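PDB 2IG8: hypothetical protein PA3499, which is of unknown function but belongs to the YjgF-like family, whose members form trimers of small alpha/beta subunits. Local coordinates for residues 55-60 / 92-97; 21-26 / 65-70. All coordinates share one frame; numbering follows the deposited sequence.

Contact 1 of 2, residues 55-60 / 92-97; sequences AQALVV and DAIGRA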
loop_
_atom_site.group_PDB
_atom_site.type_symbol
_atom_site.label_atom_id
_atom_site.label_comp_id
_atom_site.label_asym_id
_atom_site.label_seq_id
_atom_site.Cartn_x
_atom_site.Cartn_y
_atom_site.Cartn_z
ATOM N N ALA B 55 15.017 9.166 14.971
ATOM C CA ALA B 55 15.052 10.565 14.551
ATOM C C ALA B 55 14.441 10.755 13.135
ATOM O O ALA B 55 13.636 11.699 12.907
ATOM C CB ALA B 55 16.488 11.163 14.655
ATOM N N GLN B 56 14.794 9.869 12.205
ATOM C CA GLN B 56 14.251 9.942 10.868
ATOM C C GLN B 56 12.727 9.764 10.891
ATOM O O GLN B 56 12.013 10.492 10.205
ATOM C CB GLN B 56 14.895 8.936 9.923
ATOM C CG GLN B 56 16.373 9.238 9.559
ATOM C CD GLN B 56 16.889 8.484 8.365
ATOM O OE1 GLN B 56 16.134 8.149 7.453
ATOM N NE2 GLN B 56 18.229 8.252 8.331
ATOM N N ALA B 57 12.239 8.793 11.654
ATOM C CA ALA B 57 10.791 8.532 11.667
ATOM C C ALA B 57 10.039 9.757 12.200
ATOM O O ALA B 57 9.004 10.125 11.674
ATOM C CB ALA B 57 10.463 7.283 12.467
ATOM N N LEU B 58 10.603 10.426 13.185
ATOM C CA LEU B 58 10.000 11.660 13.702
ATOM C C LEU B 58 9.981 12.818 12.696
ATOM O O LEU B 58 9.010 13.588 12.642
ATOM C CB LEU B 58 10.687 12.101 14.990
ATOM C CG LEU B 58 10.399 11.331 16.291
ATOM C CD1 LEU B 58 11.289 11.835 17.418
ATOM C CD2 LEU B 58 8.928 11.403 16.653
ATOM N N VAL B 59 11.068 12.997 11.943
ATOM C CA VAL B 59 11.085 13.973 10.866
ATOM C C VAL B 59 10.007 13.649 9.837
ATOM O O VAL B 59 9.283 14.551 9.407
ATOM C CB VAL B 59 12.482 14.070 10.176
ATOM C CG1 VAL B 59 12.398 14.847 8.842
ATOM C CG2 VAL B 59 13.524 14.670 11.159
ATOM N N VAL B 60 9.894 12.370 9.467
ATOM C CA VAL B 60 8.897 11.908 8.513
ATOM C C VAL B 60 7.492 12.198 9.019
ATOM O O VAL B 60 6.703 12.808 8.301
ATOM C CB VAL B 60 9.046 10.389 8.190
ATOM C CG1 VAL B 60 7.806 9.844 7.415
ATOM C CG2 VAL B 60 10.313 10.160 7.358
ATOM N N ASP B 92 11.581 -1.257 16.206
ATOM C CA ASP B 92 11.239 -0.736 17.525
ATOM C C ASP B 92 11.516 0.772 17.654
ATOM O O ASP B 92 10.954 1.426 18.521
ATOM C CB ASP B 92 11.965 -1.482 18.611
ATOM C CG ASP B 92 11.434 -2.900 18.801
ATOM O OD1 ASP B 92 10.305 -3.188 18.281
ATOM O OD2 ASP B 92 12.130 -3.687 19.487
ATOM N N ALA B 93 12.431 1.274 16.836
ATOM C CA ALA B 93 12.763 2.693 16.784
ATOM C C ALA B 93 11.590 3.444 16.163
ATOM O O ALA B 93 11.270 4.545 16.595
ATOM C CB ALA B 93 14.011 2.916 16.010
ATOM N N ILE B 94 10.984 2.875 15.117
ATOM C CA ILE B 94 9.764 3.432 14.554
ATOM C C ILE B 94 8.644 3.407 15.626
ATOM O O ILE B 94 7.904 4.398 15.803
ATOM C CB ILE B 94 9.362 2.694 13.228
ATOM C CG1 ILE B 94 10.136 3.194 11.996
ATOM C CG2 ILE B 94 7.932 2.973 12.910
ATOM C CD1 ILE B 94 11.576 3.450 12.035
ATOM N N GLY B 95 8.530 2.310 16.365
ATOM C CA GLY B 95 7.593 2.253 17.507
ATOM C C GLY B 95 7.755 3.405 18.506
ATOM O O GLY B 95 6.782 4.078 18.875
ATOM N N ARG B 96 8.994 3.693 18.878
ATOM C CA ARG B 96 9.289 4.763 19.809
ATOM C C ARG B 96 8.863 6.107 19.255
ATOM O O ARG B 96 8.252 6.867 19.963
ATOM C CB ARG B 96 10.776 4.839 20.083
ATOM C CG ARG B 96 11.232 3.999 21.207
ATOM C CD ARG B 96 12.703 4.264 21.487
ATOM N NE ARG B 96 13.213 3.420 22.578
ATOM C CZ ARG B 96 13.453 2.112 22.484
ATOM N NH1 ARG B 96 13.205 1.414 21.347
ATOM N NH2 ARG B 96 13.939 1.504 23.549
ATOM N N ALA B 97 9.160 6.344 17.974
ATOM C CA ALA B 97 8.749 7.562 17.268
ATOM C C ALA B 97 7.223 7.750 17.309
ATOM O O ALA B 97 6.715 8.824 17.641
ATOM C CB ALA B 97 9.236 7.550 15.837
#

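Contact 2 of 2, residues 21-26 / 65-70; sequences SNALLV and KALLEA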
loop_
_atom_site.group_PDB
_atom_site.type_symbol
_atom_site.label_atom_id
_atom_site.label_comp_id
_atom_site.label_asym_id
_atom_site.label_seq_id
_atom_site.Cartn_x
_atom_site.Cartn_y
_atom_site.Cartn_z
ATOM N N SER B 21 2.534 14.502 -6.797
ATOM C CA SER B 21 2.073 15.549 -5.901
ATOM C C SER B 21 2.282 15.088 -4.466
ATOM O O SER B 21 1.935 13.947 -4.114
ATOM C CB SER B 21 0.584 15.840 -6.123
ATOM O OG SER B 21 0.347 16.371 -7.416
ATOM N N ASN B 22 2.836 15.960 -3.632
ATOM C CA ASN B 22 3.057 15.604 -2.219
ATOM C C ASN B 22 1.748 15.286 -1.519
ATOM O O ASN B 22 1.665 14.304 -0.777
ATOM C CB ASN B 22 3.819 16.718 -1.464
ATOM C CG ASN B 22 5.306 16.721 -1.769
ATOM O OD1 ASN B 22 5.982 17.750 -1.641
ATOM N ND2 ASN B 22 5.827 15.580 -2.178
ATOM N N ALA B 23 0.724 16.104 -1.759
ATOM C CA ALA B 23 -0.588 15.853 -1.164
ATOM C C ALA B 23 -1.757 16.328 -2.043
ATOM O O ALA B 23 -1.707 17.405 -2.656
ATOM C CB ALA B 23 -0.658 16.478 0.234
ATOM N N LEU B 24 -2.799 15.503 -2.109
ATOM C CA LEU B 24 -4.018 15.817 -2.853
ATOM C C LEU B 24 -5.174 15.540 -1.925
ATOM O O LEU B 24 -5.284 14.423 -1.405
ATOM C CB LEU B 24 -4.175 14.932 -4.096
ATOM C CG LEU B 24 -3.101 14.976 -5.184
ATOM C CD1 LEU B 24 -3.329 13.829 -6.132
ATOM C CD2 LEU B 24 -3.126 16.295 -5.926
ATOM N N LEU B 25 -6.027 16.549 -1.734
ATOM C CA LEU B 25 -7.241 16.406 -0.937
ATOM C C LEU B 25 -8.339 15.994 -1.906
ATOM O O LEU B 25 -8.664 16.712 -2.851
ATOM C CB LEU B 25 -7.576 17.711 -0.212
ATOM C CG LEU B 25 -8.812 17.706 0.691
ATOM C CD1 LEU B 25 -8.647 16.729 1.843
ATOM C CD2 LEU B 25 -9.081 19.105 1.211
ATOM N N VAL B 26 -8.857 14.797 -1.699
ATOM C CA VAL B 26 -9.813 14.179 -2.602
ATOM C C VAL B 26 -11.057 13.946 -1.774
ATOM O O VAL B 26 -11.142 12.966 -1.037
ATOM C CB VAL B 26 -9.265 12.845 -3.148
ATOM C CG1 VAL B 26 -10.340 12.103 -3.948
ATOM C CG2 VAL B 26 -7.992 13.091 -3.978
ATOM N N LYS B 65 2.456 15.610 9.313
ATOM C CA LYS B 65 1.703 16.621 10.051
ATOM C C LYS B 65 1.622 17.974 9.345
ATOM O O LYS B 65 0.582 18.645 9.397
ATOM C CB LYS B 65 2.307 16.774 11.434
ATOM C CG LYS B 65 1.686 17.859 12.266
ATOM C CD LYS B 65 2.039 17.630 13.712
ATOM C CE LYS B 65 2.411 18.877 14.428
ATOM N NZ LYS B 65 1.311 19.807 14.574
ATOM N N ALA B 66 2.724 18.376 8.707
ATOM C CA ALA B 66 2.759 19.590 7.912
ATOM C C ALA B 66 1.758 19.518 6.766
ATOM O O ALA B 66 1.017 20.478 6.532
ATOM C CB ALA B 66 4.203 19.875 7.382
ATOM N N LEU B 67 1.694 18.377 6.088
ATOM C CA LEU B 67 0.722 18.193 5.010
ATOM C C LEU B 67 -0.710 18.247 5.553
ATOM O O LEU B 67 -1.566 18.944 4.990
ATOM C CB LEU B 67 0.966 16.891 4.244
ATOM C CG LEU B 67 2.285 16.787 3.474
ATOM C CD1 LEU B 67 2.535 15.341 2.997
ATOM C CD2 LEU B 67 2.350 17.788 2.346
ATOM N N LEU B 68 -0.954 17.533 6.653
ATOM C CA LEU B 68 -2.274 17.532 7.300
ATOM C C LEU B 68 -2.719 18.942 7.658
ATOM O O LEU B 68 -3.857 19.331 7.383
ATOM C CB LEU B 68 -2.264 16.671 8.559
ATOM C CG LEU B 68 -2.294 15.158 8.350
ATOM C CD1 LEU B 68 -1.838 14.402 9.611
ATOM C CD2 LEU B 68 -3.696 14.698 7.868
ATOM N N GLU B 69 -1.824 19.689 8.292
ATOM C CA GLU B 69 -2.084 21.085 8.656
ATOM C C GLU B 69 -2.310 21.992 7.457
ATOM O O GLU B 69 -3.180 22.860 7.501
ATOM C CB GLU B 69 -0.989 21.618 9.586
ATOM C CG GLU B 69 -1.101 20.952 10.952
ATOM C CD GLU B 69 -0.079 21.412 11.973
ATOM O OE1 GLU B 69 0.875 22.130 11.606
ATOM O OE2 GLU B 69 -0.236 21.028 13.161
ATOM N N ALA B 70 -1.575 21.768 6.376
ATOM C CA ALA B 70 -1.775 22.539 5.165
ATOM C C ALA B 70 -3.194 22.341 4.618
ATOM O O ALA B 70 -3.747 23.241 3.993
ATOM C CB ALA B 70 -0.722 22.195 4.109
#

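Contact 1 of 2, residues 55-60 / 92-97
A57 and A97 meet in a close helix-helix contact made by apolar side chains, between helix 53-70 and helix 91-101, the two helices packed on the same sheet. The CB atoms of A57 and A97 are 3.6 Å apart. Both CA-CB bonds point at the opposite helix, and with single methyls at the interface the axes of the two short segments come within 8.4 Å. The segments run in roughly the same direction and cross at -45°. I94 comes in one turn before A97. Its CG1 lies anti to the carbonyl carbon (chi1 -81°), which carries the end of the side chain toward helix 53-70, and CD1 of I94 touches CB of A57 at 4.0 Å. The A57 methyl therefore sits against both I94 and A97. This pair of helices over one face of a mixed sheet belongs to the YjgF-like alpha/beta fold. I94 and Q56 also touch V126 of strand 126-133, so this side of the interface faces the sheet. L58 covers the side away from the sheet and is partly exposed. Its CD2 lies over the end of segment 92-97, 3.5 Å from the backbone O of A97 and 4.0 Å from CB of A97. No hydrogen bond joins the two segments. The amide of Q56 turns away from helix 91-101 and bonds instead to L51 O, L125 N and E123 O.

Contact 2 of 2, residues 21-26 / 65-70
L67 packs against A23 and the backbone of N22, which joins the C-terminal part of helix 53-70 to the start of strand 23-26. The contact is small, burying 112 Å² in all, and one leucine supplies the whole helix side of it. L67 has CG beside its backbone N and anti to the carbonyl carbon (chi1 -64°). This directs the fork of the side chain at the strand, and its two methyls divide the work. CD2 of L67 meets CB of A23 at 3.9 Å, methyl against methyl. CD1 of L67 lies 4.0 Å from the backbone O of N22. CB of N22 is a little farther, 4.2 Å from CD2 of L67. A23 and L67 are buried, and this is the tight part. N22 is partly exposed and marks the looser edge, where the chain enters the strand. On the far face of the helix, E69 is exposed and K65 partly so. No hydrogen bond crosses between the segments. This is helix-on-sheet packing, as in the YjgF-like alpha/beta fold. A23 bonds through its backbone to I7, just after strand 4-6, and L24 to V31 of strand 29-36. L24 packs on F108 of the second subunit, while L67 also rests on M32 of strand 29-36, beside strand 23-26.

Overall arrangement
Contacts 1 and 2 share helix 53-70: contact 1 uses its first turns and contact 2 its last. Their centres are 20 Å apart, on opposite sides of the chain's centre, and their nearest atoms stay about 5 Å apart. Along the chain the order is 21-26, 55-60, 65-70, 92-97, so the segments of the two contacts alternate. One long helix thus ties an early strand near one side of the mixed sheet to the later helix 91-101. All four segments belong to the one YjgF-like unit, in an assembly of three chains. Around contact 2, strand 23-26 and S21 also meet the second subunit.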